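Local structure of transcriptional regulator (Actinomyces oris, 5V8C) at residues D8-P12 and P94-N99; G20-L26 and T109-I115; V65-P71 and A251-L257; R72-I76 and I267-N271; Q119-I123 and V221-T226. The protein probably acts as a phosphotransferase of the LytR-Cps2A-Psr family, mediating glycosylation of a protein anchored in the Gram-positive cell wall. All blocks are in the same frame, centred on the assembly; numbering follows the deposited sequence. Where two conformers were deposited one is given.

Contact 1: D8-P12 and P94-N99; sequences DIAMP and PQNTVN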
# COMPACT_ATOMS: atom_id res chain seq x y z
N ASP A 8 -17.10 -5.56 9.04
CA ASP A 8 -18.12 -5.90 8.06
C ASP A 8 -18.00 -4.90 6.91
O ASP A 8 -18.04 -3.69 7.14
CB ASP A 8 -19.53 -5.86 8.70
CG ASP A 8 -19.73 -6.85 9.84
OD1 ASP A 8 -19.73 -8.07 9.57
OD2 ASP A 8 -19.96 -6.39 10.98
N ILE A 9 -17.72 -5.41 5.71
CA ILE A 9 -17.63 -4.58 4.52
C ILE A 9 -18.51 -5.18 3.44
O ILE A 9 -18.44 -6.38 3.18
CB ILE A 9 -16.16 -4.34 4.05
CG1 ILE A 9 -15.57 -3.08 4.71
CG2 ILE A 9 -16.02 -4.23 2.52
CD1 ILE A 9 -14.79 -3.36 5.85
N ALA A 10 -19.36 -4.34 2.83
CA ALA A 10 -20.18 -4.73 1.69
C ALA A 10 -19.30 -4.55 0.47
O ALA A 10 -19.03 -3.42 0.05
CB ALA A 10 -21.43 -3.86 1.60
N MET A 11 -18.79 -5.68 -0.05
CA MET A 11 -17.90 -5.69 -1.21
C MET A 11 -18.63 -5.20 -2.46
O MET A 11 -19.81 -5.48 -2.62
CB MET A 11 -17.27 -7.07 -1.43
CG MET A 11 -16.17 -7.41 -0.43
SD MET A 11 -14.81 -6.20 -0.36
CE MET A 11 -13.84 -6.92 0.86
N PRO A 12 -17.95 -4.41 -3.34
CA PRO A 12 -18.64 -3.92 -4.54
C PRO A 12 -18.91 -5.04 -5.54
O PRO A 12 -18.34 -6.12 -5.43
CB PRO A 12 -17.66 -2.89 -5.13
CG PRO A 12 -16.61 -2.70 -4.11
CD PRO A 12 -16.55 -3.96 -3.33
N PRO A 94 -13.53 2.17 6.29
CA PRO A 94 -13.02 1.45 5.11
C PRO A 94 -14.06 1.27 4.02
O PRO A 94 -13.69 1.18 2.85
CB PRO A 94 -12.60 0.09 5.67
CG PRO A 94 -13.34 -0.04 6.98
CD PRO A 94 -13.36 1.36 7.51
N GLN A 95 -15.35 1.22 4.40
CA GLN A 95 -16.45 1.07 3.45
C GLN A 95 -16.45 2.20 2.43
O GLN A 95 -16.72 1.97 1.26
CB GLN A 95 -17.80 0.99 4.19
CG GLN A 95 -18.98 0.67 3.27
CD GLN A 95 -18.86 -0.68 2.62
OE1 GLN A 95 -18.98 -1.72 3.27
NE2 GLN A 95 -18.59 -0.71 1.32
N ASN A 96 -16.10 3.41 2.88
CA ASN A 96 -16.04 4.58 2.01
C ASN A 96 -14.88 4.50 1.02
O ASN A 96 -15.07 4.84 -0.14
CB ASN A 96 -15.98 5.87 2.81
CG ASN A 96 -16.29 7.08 1.98
OD1 ASN A 96 -17.25 7.10 1.20
ND2 ASN A 96 -15.43 8.08 2.07
N THR A 97 -13.70 4.03 1.48
CA THR A 97 -12.52 3.82 0.63
C THR A 97 -12.81 2.73 -0.42
O THR A 97 -12.51 2.94 -1.60
CB THR A 97 -11.29 3.45 1.47
OG1 THR A 97 -11.14 4.42 2.51
CG2 THR A 97 -10.02 3.38 0.65
N VAL A 98 -13.41 1.60 0.00
CA VAL A 98 -13.80 0.49 -0.87
C VAL A 98 -14.79 1.01 -1.95
O VAL A 98 -14.60 0.75 -3.14
CB VAL A 98 -14.37 -0.70 -0.05
CG1 VAL A 98 -15.23 -1.63 -0.90
CG2 VAL A 98 -13.25 -1.49 0.62
N ASN A 99 -15.78 1.82 -1.53
CA ASN A 99 -16.76 2.40 -2.43
C ASN A 99 -16.16 3.46 -3.36
O ASN A 99 -16.44 3.42 -4.56
CB ASN A 99 -17.94 2.96 -1.64
CG ASN A 99 -18.81 1.90 -1.00
OD1 ASN A 99 -18.66 0.70 -1.22
ND2 ASN A 99 -19.74 2.33 -0.16
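Ile-9 in the loop 8-12 passes the first turn of helix 94-105 at Gln-95, with the CA atoms of Ile-9 and Gln-95 5.9 Å apart. The polar part of the join is made by the amide of Gln-95. Its CG is swung anti to N (chi1 -173°) and the chain then bends at chi2 (62°), which turns the amide against the loop. Ala-10 N gives its hydrogen to Gln-95 OE1 at 2.7 Å, in the plane of that carbonyl and on a lone pair. Gln-95 NE2 answers with a bond to Ala-10 O at 3.0 Å. Both polar backbone groups of one loop residue are thus matched by one side chain. NE2 also bonds to Asn-99 OD1 at 2.9 Å, from above the carbonyl plane of Asn-99. Together these three bonds probably hold the Gln-95 amide in one orientation. An alanine here would remove the whole amide and would probably leave Ala-10 N and O without these mates and the loop less firmly held. Apolar contacts lie on both sides of the amide along the helix. Ile-9 CD1 reaches Pro-94 CG at 3.8 Å. Pro-12 CD rests on Val-98 CG1 at 3.6 Å, the two side chains nearly perpendicular. Beyond the pair, Ile-9 and Pro-94 both touch Leu-112 on strand 111-115, and Val-98 packs on Leu-24 of strand 23-28.

Contact 2: G20-L26 and T109-I115; sequences GETWLIL and TTHLVTI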
# COMPACT_ATOMS: atom_id res chain seq x y z
N GLY A 20 -10.50 -9.98 -11.48
CA GLY A 20 -10.64 -11.20 -10.70
C GLY A 20 -10.48 -10.94 -9.23
O GLY A 20 -11.25 -10.16 -8.64
N GLU A 21 -9.48 -11.57 -8.61
CA GLU A 21 -9.20 -11.36 -7.19
C GLU A 21 -8.39 -10.08 -7.00
O GLU A 21 -7.29 -9.95 -7.56
CB GLU A 21 -8.49 -12.58 -6.60
CG GLU A 21 -8.40 -12.55 -5.08
CD GLU A 21 -7.98 -13.86 -4.45
OE1 GLU A 21 -8.83 -14.77 -4.34
OE2 GLU A 21 -6.79 -13.98 -4.06
N THR A 22 -8.95 -9.10 -6.29
CA THR A 22 -8.23 -7.86 -6.02
C THR A 22 -8.32 -7.51 -4.52
O THR A 22 -9.41 -7.26 -3.98
CB THR A 22 -8.58 -6.73 -7.01
OG1 THR A 22 -8.37 -5.45 -6.40
CG2 THR A 22 -9.98 -6.84 -7.59
N TRP A 23 -7.17 -7.60 -3.85
CA TRP A 23 -6.98 -7.32 -2.43
C TRP A 23 -6.67 -5.84 -2.27
O TRP A 23 -5.89 -5.28 -3.05
CB TRP A 23 -5.80 -8.14 -1.88
CG TRP A 23 -6.07 -9.62 -1.80
CD1 TRP A 23 -6.17 -10.49 -2.84
CD2 TRP A 23 -6.25 -10.39 -0.61
NE1 TRP A 23 -6.42 -11.76 -2.37
CE2 TRP A 23 -6.49 -11.72 -1.00
CE3 TRP A 23 -6.23 -10.08 0.77
CZ2 TRP A 23 -6.71 -12.75 -0.08
CZ3 TRP A 23 -6.53 -11.09 1.68
CH2 TRP A 23 -6.76 -12.40 1.25
N LEU A 24 -7.29 -5.21 -1.28
CA LEU A 24 -7.01 -3.82 -1.00
C LEU A 24 -6.26 -3.80 0.32
O LEU A 24 -6.75 -4.32 1.33
CB LEU A 24 -8.31 -2.99 -0.92
CG LEU A 24 -8.17 -1.50 -0.56
CD1 LEU A 24 -7.23 -0.76 -1.52
CD2 LEU A 24 -9.53 -0.83 -0.52
N ILE A 25 -5.01 -3.32 0.27
CA ILE A 25 -4.17 -3.23 1.47
C ILE A 25 -4.10 -1.78 1.88
O ILE A 25 -3.67 -0.94 1.09
CB ILE A 25 -2.76 -3.86 1.30
CG1 ILE A 25 -2.86 -5.33 0.80
CG2 ILE A 25 -1.97 -3.75 2.61
CD1 ILE A 25 -1.59 -6.19 0.97
N LEU A 26 -4.58 -1.47 3.09
CA LEU A 26 -4.60 -0.11 3.59
C LEU A 26 -3.74 0.08 4.84
O LEU A 26 -3.99 -0.55 5.88
CB LEU A 26 -6.03 0.36 3.87
CG LEU A 26 -7.03 0.33 2.73
CD1 LEU A 26 -8.42 0.68 3.23
CD2 LEU A 26 -6.62 1.28 1.62
N THR A 109 -13.05 -4.27 -5.17
CA THR A 109 -12.34 -4.96 -4.09
C THR A 109 -13.00 -6.31 -3.74
O THR A 109 -14.18 -6.36 -3.42
CB THR A 109 -12.17 -4.01 -2.91
OG1 THR A 109 -11.38 -2.91 -3.34
CG2 THR A 109 -11.51 -4.66 -1.71
N THR A 110 -12.20 -7.38 -3.79
CA THR A 110 -12.62 -8.74 -3.49
C THR A 110 -12.30 -9.08 -2.02
O THR A 110 -13.11 -9.73 -1.35
CB THR A 110 -11.97 -9.69 -4.53
OG1 THR A 110 -12.60 -9.46 -5.79
CG2 THR A 110 -12.08 -11.16 -4.17
N HIS A 111 -11.15 -8.60 -1.51
CA HIS A 111 -10.71 -8.83 -0.13
C HIS A 111 -10.12 -7.56 0.47
O HIS A 111 -9.68 -6.68 -0.26
CB HIS A 111 -9.67 -9.97 -0.10
CG HIS A 111 -10.16 -11.25 -0.67
ND1 HIS A 111 -11.06 -12.05 0.01
CD2 HIS A 111 -9.85 -11.84 -1.85
CE1 HIS A 111 -11.26 -13.11 -0.77
NE2 HIS A 111 -10.56 -13.02 -1.90
N LEU A 112 -10.10 -7.46 1.81
CA LEU A 112 -9.59 -6.26 2.46
C LEU A 112 -8.68 -6.56 3.64
O LEU A 112 -9.09 -7.28 4.57
CB LEU A 112 -10.72 -5.30 2.88
CG LEU A 112 -10.25 -4.02 3.61
CD1 LEU A 112 -9.80 -2.93 2.64
CD2 LEU A 112 -11.30 -3.49 4.56
N VAL A 113 -7.47 -5.95 3.63
CA VAL A 113 -6.48 -6.02 4.70
C VAL A 113 -6.19 -4.60 5.19
O VAL A 113 -5.91 -3.70 4.38
CB VAL A 113 -5.18 -6.77 4.30
CG1 VAL A 113 -4.32 -7.06 5.52
CG2 VAL A 113 -5.49 -8.06 3.55
N THR A 114 -6.28 -4.39 6.51
CA THR A 114 -6.04 -3.11 7.16
C THR A 114 -4.95 -3.26 8.21
O THR A 114 -4.97 -4.22 8.99
CB THR A 114 -7.36 -2.53 7.67
OG1 THR A 114 -8.10 -2.06 6.55
CG2 THR A 114 -7.19 -1.42 8.70
N ILE A 115 -3.96 -2.37 8.19
CA ILE A 115 -2.83 -2.43 9.10
C ILE A 115 -2.62 -1.04 9.68
O ILE A 115 -2.46 -0.07 8.93
CB ILE A 115 -1.53 -2.95 8.38
CG1 ILE A 115 -1.82 -4.05 7.36
CG2 ILE A 115 -0.49 -3.42 9.40
CD1 ILE A 115 -0.85 -4.14 6.25
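Trp-23 and His-111 both turn CG beside the backbone N (chi1 -69° and -57°), which brings their rings together on one face of the sheet. The rings form an offset stack, with the imidazole and six-membered ring centroids 4.4 Å apart and the planes at 30°. His-111 CB sits over the centre of that tryptophan ring. Val-113 CG2 comes to the ring edge instead, 3.5 Å from Trp-23 CE3. Glu-21 ties the pair from the side. Trp-23 NE1 bonds to Glu-21 OE2 at 2.8 Å, meeting it from above the carboxylate plane. His-111 NE2 makes only a weak bond to Glu-21 OE1, at 3.5 Å. The carboxylate reaches both rings, but it holds the indole far more firmly than the imidazole. On the other face Leu-112 CD1 touches Leu-24 CD2 (3.8 Å) and Leu-26 CD1 (3.9 Å). Parallel backbone bonds join the strands, among them Leu-24 N to His-111 O (3.0 Å) and Val-113 N to Leu-24 O (2.9 Å). The two strands are central in the mixed sheet, between 52-60 and 226-228. Helix 233-248 packs on the Trp-23 face, through Leu-236 and Leu-239. Helix 94-105 packs on the leucines.

Contact 3: V65-P71 and A251-L257; sequences VTIINLP and ATTIIDL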
# COMPACT_ATOMS: atom_id res chain seq x y z
N VAL A 65 2.00 -11.98 -10.07
CA VAL A 65 1.43 -11.10 -9.05
C VAL A 65 1.88 -9.67 -9.33
O VAL A 65 3.07 -9.43 -9.50
CB VAL A 65 1.77 -11.54 -7.58
CG1 VAL A 65 1.46 -10.43 -6.57
CG2 VAL A 65 1.05 -12.83 -7.20
N THR A 66 0.92 -8.74 -9.39
CA THR A 66 1.17 -7.32 -9.62
C THR A 66 0.62 -6.51 -8.45
O THR A 66 -0.49 -6.77 -7.98
CB THR A 66 0.63 -6.87 -10.99
OG1 THR A 66 1.41 -7.47 -12.01
CG2 THR A 66 0.67 -5.36 -11.18
N ILE A 67 1.41 -5.57 -7.97
CA ILE A 67 1.02 -4.67 -6.90
C ILE A 67 1.02 -3.25 -7.47
O ILE A 67 2.02 -2.82 -8.03
CB ILE A 67 1.94 -4.83 -5.66
CG1 ILE A 67 1.72 -6.20 -5.00
CG2 ILE A 67 1.75 -3.69 -4.65
CD1 ILE A 67 2.85 -6.66 -4.13
N ILE A 68 -0.14 -2.59 -7.40
CA ILE A 68 -0.32 -1.23 -7.89
C ILE A 68 -0.45 -0.31 -6.70
O ILE A 68 -1.38 -0.44 -5.91
CB ILE A 68 -1.47 -1.08 -8.93
CG1 ILE A 68 -1.14 -1.88 -10.21
CG2 ILE A 68 -1.71 0.40 -9.28
CD1 ILE A 68 -2.28 -2.44 -10.92
N ASN A 69 0.57 0.55 -6.51
CA ASN A 69 0.61 1.47 -5.38
C ASN A 69 -0.15 2.73 -5.79
O ASN A 69 0.19 3.37 -6.78
CB ASN A 69 2.08 1.75 -4.99
CG ASN A 69 2.29 2.68 -3.81
OD1 ASN A 69 1.51 2.72 -2.85
ND2 ASN A 69 3.39 3.42 -3.84
N LEU A 70 -1.26 3.00 -5.10
CA LEU A 70 -2.11 4.15 -5.40
C LEU A 70 -1.71 5.34 -4.54
O LEU A 70 -1.79 5.24 -3.31
CB LEU A 70 -3.59 3.80 -5.19
CG LEU A 70 -4.18 2.69 -6.07
CD1 LEU A 70 -5.57 2.29 -5.59
CD2 LEU A 70 -4.22 3.08 -7.53
N PRO A 71 -1.25 6.45 -5.15
CA PRO A 71 -0.83 7.62 -4.34
C PRO A 71 -1.97 8.20 -3.49
O PRO A 71 -3.07 8.39 -3.99
CB PRO A 71 -0.32 8.61 -5.39
CG PRO A 71 -0.97 8.21 -6.65
CD PRO A 71 -1.10 6.72 -6.59
N ALA A 251 7.77 -13.35 -11.64
CA ALA A 251 6.54 -12.72 -12.07
C ALA A 251 5.88 -11.91 -10.94
O ALA A 251 4.67 -11.97 -10.75
CB ALA A 251 5.59 -13.77 -12.61
N THR A 252 6.71 -11.19 -10.17
CA THR A 252 6.26 -10.33 -9.07
C THR A 252 6.65 -8.89 -9.39
O THR A 252 7.83 -8.62 -9.60
CB THR A 252 6.79 -10.88 -7.74
OG1 THR A 252 5.91 -11.91 -7.29
CG2 THR A 252 6.93 -9.81 -6.67
N THR A 253 5.67 -8.00 -9.53
CA THR A 253 5.95 -6.64 -9.98
C THR A 253 5.23 -5.60 -9.16
O THR A 253 4.08 -5.81 -8.78
CB THR A 253 5.63 -6.47 -11.49
OG1 THR A 253 4.22 -6.49 -11.69
CG2 THR A 253 6.31 -7.53 -12.37
N ILE A 254 5.90 -4.47 -8.89
CA ILE A 254 5.34 -3.34 -8.15
C ILE A 254 5.40 -2.10 -9.02
O ILE A 254 6.48 -1.69 -9.46
CB ILE A 254 6.02 -3.10 -6.77
CG1 ILE A 254 5.77 -4.29 -5.83
CG2 ILE A 254 5.52 -1.80 -6.14
CD1 ILE A 254 6.90 -4.60 -4.92
N ILE A 255 4.23 -1.50 -9.26
CA ILE A 255 4.12 -0.31 -10.10
C ILE A 255 3.32 0.78 -9.40
O ILE A 255 2.35 0.50 -8.69
CB ILE A 255 3.63 -0.62 -11.55
CG1 ILE A 255 2.83 0.56 -12.15
CG2 ILE A 255 2.84 -1.94 -11.65
CD1 ILE A 255 2.93 0.73 -13.71
N ASP A 256 3.81 2.01 -9.54
CA ASP A 256 3.17 3.23 -9.07
C ASP A 256 2.24 3.71 -10.17
O ASP A 256 2.60 3.68 -11.35
CB ASP A 256 4.21 4.29 -8.75
CG ASP A 256 4.86 4.05 -7.41
OD1 ASP A 256 5.87 3.30 -7.37
OD2 ASP A 256 4.31 4.52 -6.38
N LEU A 257 1.01 4.08 -9.78
CA LEU A 257 -0.01 4.61 -10.68
C LEU A 257 0.57 5.83 -11.42
O LEU A 257 1.04 6.77 -10.77
CB LEU A 257 -1.23 5.03 -9.83
CG LEU A 257 -2.66 4.80 -10.35
CD1 LEU A 257 -3.39 6.11 -10.50
CD2 LEU A 257 -2.72 3.92 -11.58
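Asn-69 on strand 65-70 lies side by side with Asp-256 on strand 252-256, both pointing the same way. Its CB is 3.8 Å from Asp-256 OD2 and 3.9 Å from Ile-255 O, the carbonyl that also accepts the backbone N of Asn-69. CG is anti to the backbone N (chi1 -179°) and comes to 3.8 Å from Asp-256 OD2. At the tip, ND2 bonds to Asp-256 OD2 at 2.9 Å. It arrives on the syn side of the carboxylate but out of its plane, and the amide and carboxylate planes stand 70° apart. ND2 has a second partner in Thr-193 OG1 on helix 182-208, so the amide also links the sheet to that helix. Further back on the same face, Ile-67 CB packs on Ile-254 CG1 at 3.9 Å. On the other face the hydroxyls of Thr-66 and Thr-253 lie 3.0 Å apart between their OG1 atoms. Leu-257 meets two residues of the 65-71 segment. Its CG meets Leu-70 CD2 at 3.7 Å, and its CB meets Pro-71 CD at 3.7 Å. The backbones run parallel, with bonds from Val-65 N to Ala-251 O through to Leu-257 N to Asn-69 O. Strand 252-256 is the outermost in this sheet. The chemistry implies a join held mainly by backbone bonds and aliphatic packing. The N-H donated by Asn-69 probably eases the negative charge of Asp-256.

Contact 4: R72-I76 and I267-N271; sequences RDLTI and IVSPN. With PO4 (phosphate ion), chain C.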
# COMPACT_ATOMS: atom_id res chain seq x y z
N ARG A 72 -1.70 8.42 -2.18
CA ARG A 72 -2.67 8.89 -1.19
C ARG A 72 -3.28 10.27 -1.51
O ARG A 72 -4.44 10.53 -1.16
CB ARG A 72 -2.05 8.88 0.22
CG ARG A 72 -0.87 9.86 0.41
CD ARG A 72 -0.28 9.89 1.81
NE ARG A 72 -1.26 10.28 2.84
CZ ARG A 72 -1.62 11.53 3.11
NH1 ARG A 72 -1.13 12.54 2.40
NH2 ARG A 72 -2.49 11.78 4.08
N ASP A 73 -2.50 11.15 -2.15
CA ASP A 73 -2.90 12.51 -2.50
C ASP A 73 -3.77 12.55 -3.76
O ASP A 73 -4.37 13.58 -4.05
CB ASP A 73 -1.67 13.43 -2.64
CG ASP A 73 -0.52 12.86 -3.45
OD1 ASP A 73 0.06 11.83 -3.02
OD2 ASP A 73 -0.15 13.47 -4.48
N LEU A 74 -3.89 11.41 -4.47
CA LEU A 74 -4.70 11.31 -5.69
C LEU A 74 -6.20 11.56 -5.39
O LEU A 74 -6.77 10.94 -4.50
CB LEU A 74 -4.49 9.93 -6.35
CG LEU A 74 -5.39 9.55 -7.52
CD1 LEU A 74 -4.84 10.11 -8.84
CD2 LEU A 74 -5.58 8.06 -7.59
N THR A 75 -6.80 12.50 -6.12
CA THR A 75 -8.21 12.87 -5.98
C THR A 75 -9.03 12.10 -7.01
O THR A 75 -8.59 11.97 -8.16
CB THR A 75 -8.36 14.39 -6.12
OG1 THR A 75 -7.37 15.04 -5.32
CG2 THR A 75 -9.74 14.89 -5.73
N ILE A 76 -10.17 11.54 -6.59
CA ILE A 76 -11.04 10.74 -7.45
C ILE A 76 -12.53 11.04 -7.17
O ILE A 76 -12.84 11.74 -6.21
CB ILE A 76 -10.75 9.22 -7.29
CG1 ILE A 76 -10.88 8.77 -5.82
CG2 ILE A 76 -9.39 8.82 -7.89
CD1 ILE A 76 -11.35 7.35 -5.63
N ILE A 267 -4.81 20.12 -8.19
CA ILE A 267 -5.39 18.84 -7.81
C ILE A 267 -4.76 17.70 -8.65
O ILE A 267 -4.63 17.83 -9.87
CB ILE A 267 -6.95 18.86 -7.84
CG1 ILE A 267 -7.54 18.30 -9.15
CG2 ILE A 267 -7.54 20.24 -7.52
CD1 ILE A 267 -8.12 16.92 -8.98
N VAL A 268 -4.32 16.62 -7.98
CA VAL A 268 -3.71 15.48 -8.67
C VAL A 268 -4.81 14.48 -9.06
O VAL A 268 -5.40 13.79 -8.22
CB VAL A 268 -2.48 14.86 -7.93
CG1 VAL A 268 -2.57 15.02 -6.41
CG2 VAL A 268 -2.22 13.41 -8.33
N SER A 269 -5.15 14.49 -10.35
CA SER A 269 -6.24 13.70 -10.90
C SER A 269 -5.74 12.53 -11.78
O SER A 269 -4.65 12.63 -12.35
CB SER A 269 -7.16 14.60 -11.72
OG SER A 269 -8.50 14.52 -11.25
N PRO A 270 -6.53 11.45 -11.94
CA PRO A 270 -6.10 10.38 -12.85
C PRO A 270 -6.10 10.85 -14.30
O PRO A 270 -7.07 11.46 -14.75
CB PRO A 270 -7.12 9.25 -12.61
CG PRO A 270 -7.92 9.67 -11.40
CD PRO A 270 -7.86 11.16 -11.37
N ASN A 271 -4.98 10.63 -15.00
CA ASN A 271 -4.83 10.99 -16.41
C ASN A 271 -5.06 9.77 -17.31
O ASN A 271 -5.40 8.70 -16.81
CB ASN A 271 -3.46 11.64 -16.67
CG ASN A 271 -2.24 10.84 -16.24
OD1 ASN A 271 -1.13 11.37 -16.17
ND2 ASN A 271 -2.40 9.57 -15.95
P PO4 C . -1.75 16.00 5.09
O1 PO4 C . -2.47 17.23 5.81
O2 PO4 C . -2.35 15.83 3.62
O3 PO4 C . -2.02 14.66 5.93
O4 PO4 C . -0.22 16.25 5.02
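The hairpin of strands 75-77 and 83-85 is met on the side of Thr-75 by the loop 267-271, which carries Val-268 and leads into helix 272-280. One backbone bond joins them. Thr-75 N donates to Val-268 O at 2.8 Å, and the bond is nearly straight at 174°. Side chains gather round it. Val-268 CG1 touches Asp-73 OD2 at 3.5 Å. Ile-267 CD1 reaches Thr-75 CB at 3.8 Å. Pro-270 CG touches two aliphatic groups. It is 4.0 Å from Leu-74 CD1 and 3.9 Å from Ile-76 CG2, while Pro-270 CD lies 3.4 Å from Thr-75 O. Leu-74 brings CD1 there with CG pointing away from N, beside the carbonyl carbon (chi1 172°). Leu-105 of helix 94-105 touches Leu-74, Ile-76 and Pro-270, so the proline joins an apolar cluster with these three residues. A glycine here would take the ring away and would probably open a gap beside Leu-74 and Ile-76 and free the loop backbone to move. Arg-72 takes no part in this packing. Its side chain, bent at chi3, leads to a phosphate ion, probably picked up during crystallisation, with a weak bond from Arg-72 NH2 to phosphate O3 at 3.5 Å. Asp-53 and Arg-85 touch the same arginine. Family members act on pyrophosphate-linked lipid carriers, but this one weak bond does not establish that the ion marks the substrate site. Asn-271 follows Pro-270 at the N-cap position, so the contact is a loop docked on a hairpin edge just before a helix begins.

Contact 5: Q119-I123 and V221-T226; sequences QFATI and VAGNIT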
# COMPACT_ATOMS: atom_id res chain seq x y z
N GLN A 119 0.71 -2.04 14.26
CA GLN A 119 0.60 -3.31 13.56
C GLN A 119 1.70 -3.43 12.50
O GLN A 119 2.43 -4.42 12.50
CB GLN A 119 -0.79 -3.47 12.92
CG GLN A 119 -1.89 -3.86 13.90
CD GLN A 119 -3.26 -3.95 13.25
OE1 GLN A 119 -3.53 -3.35 12.21
NE2 GLN A 119 -4.16 -4.68 13.87
N PHE A 120 1.90 -2.37 11.70
CA PHE A 120 2.97 -2.30 10.69
C PHE A 120 4.35 -2.47 11.31
O PHE A 120 5.12 -3.31 10.85
CB PHE A 120 2.89 -0.98 9.90
CG PHE A 120 3.82 -0.89 8.72
CD1 PHE A 120 3.74 -1.80 7.67
CD2 PHE A 120 4.76 0.13 8.63
CE1 PHE A 120 4.58 -1.69 6.56
CE2 PHE A 120 5.59 0.24 7.52
CZ PHE A 120 5.48 -0.66 6.48
N ALA A 121 4.66 -1.71 12.38
CA ALA A 121 5.95 -1.81 13.07
C ALA A 121 6.22 -3.19 13.69
O ALA A 121 7.36 -3.66 13.63
CB ALA A 121 6.08 -0.71 14.12
N THR A 122 5.17 -3.85 14.24
CA THR A 122 5.24 -5.20 14.82
C THR A 122 5.57 -6.22 13.72
O THR A 122 6.48 -7.03 13.88
CB THR A 122 3.94 -5.54 15.57
OG1 THR A 122 3.77 -4.64 16.67
CG2 THR A 122 3.91 -6.96 16.08
N ILE A 123 4.84 -6.14 12.59
CA ILE A 123 5.01 -7.01 11.43
C ILE A 123 6.44 -6.91 10.87
O ILE A 123 7.07 -7.92 10.60
CB ILE A 123 3.93 -6.70 10.35
CG1 ILE A 123 2.54 -7.20 10.79
CG2 ILE A 123 4.32 -7.26 8.98
CD1 ILE A 123 1.38 -6.76 9.85
N VAL A 221 1.40 -12.23 12.28
CA VAL A 221 0.76 -11.48 11.19
C VAL A 221 -0.78 -11.48 11.34
O VAL A 221 -1.39 -10.42 11.25
CB VAL A 221 1.23 -11.97 9.80
CG1 VAL A 221 0.13 -11.79 8.74
CG2 VAL A 221 2.50 -11.23 9.38
N ALA A 222 -1.37 -12.64 11.64
CA ALA A 222 -2.82 -12.77 11.84
C ALA A 222 -3.33 -11.89 12.98
O ALA A 222 -4.40 -11.32 12.87
CB ALA A 222 -3.18 -14.23 12.09
N GLY A 223 -2.54 -11.77 14.04
CA GLY A 223 -2.90 -10.96 15.20
C GLY A 223 -2.62 -9.48 15.06
O GLY A 223 -3.00 -8.71 15.94
N ASN A 224 -1.94 -9.06 13.98
CA ASN A 224 -1.61 -7.65 13.75
C ASN A 224 -2.13 -7.18 12.41
O ASN A 224 -1.42 -6.51 11.66
CB ASN A 224 -0.10 -7.42 13.86
CG ASN A 224 0.41 -7.47 15.28
OD1 ASN A 224 0.59 -6.43 15.94
ND2 ASN A 224 0.62 -8.67 15.79
N ILE A 225 -3.39 -7.55 12.11
CA ILE A 225 -4.09 -7.31 10.85
C ILE A 225 -5.59 -7.22 11.10
O ILE A 225 -6.12 -7.93 11.96
CB ILE A 225 -3.74 -8.48 9.88
CG1 ILE A 225 -2.45 -8.21 9.06
CG2 ILE A 225 -4.90 -8.94 8.95
CD1 ILE A 225 -2.29 -6.89 8.55
N THR A 226 -6.27 -6.41 10.29
CA THR A 226 -7.71 -6.32 10.28
C THR A 226 -8.17 -6.82 8.90
O THR A 226 -7.59 -6.44 7.89
CB THR A 226 -8.18 -4.91 10.65
OG1 THR A 226 -7.60 -4.55 11.90
CG2 THR A 226 -9.68 -4.79 10.74
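Gln-119, Thr-122 and Ile-123 pack against Asn-224 from one side of helix 117-126. The Gln-119 side chain runs extended beyond CG and lies along the peptide group that follows Asn-224. Its CB is 3.4 Å from Asn-224 O, and its CD is 3.5 Å from Asn-224 C. Ile-123 CG1 sits beside the backbone N (chi1 -72°), which carries CD1 to the same oxygen, 3.3 Å from Asn-224 O. Thr-122 CG2 touches Asn-224 OD1 at 3.4 Å. No hydrogen bond joins the two segments, so they meet by packing alone. Ile-123 CD1 also meets Ile-225 CD1 at 3.9 Å, and its CG1 lies 4.3 Å from Val-221 CG2. Asn-224 lies at the C-terminal end of the helix that carries Val-221, where the chain turns toward strand 226-228, so the contact sets the end of one helix against the flank of another. The polar ends are occupied nearer home. Asn-224 ND2 bonds to Thr-220 O and Thr-122 OG1 to Ala-118 O, which helps set both side chains. Further out, Ile-123 and Ile-225 both pack on Ile-115 of strand 111-115. The backbone of Ile-225 bonds with that of Ala-5, and Thr-226 with Thr-114.

How the contacts relate
From the N terminus, the loop after strand 5-7 opens contact 1, which closes on helix 94-105. Contact 2 opens at strand 23-28 and closes just after that helix, on strand 111-115, so the two cross; Met-11 touches Thr-109. Contacts 3 and 4 open at 65-71 and 72-76, inside both loops, and close only at 251-257 and 267-271. They cross the first two and each other, and Leu-257 touches Leu-74. Contact 5 follows 1 and 2 in series and nests within 3 and 4. It touches contact 2 at Ile-115. Contacts 2 and 3 belong to one mixed sheet; contact 1 fixes a loop to a helix, 4 a loop to the hairpin, 5 a helix end to another helix.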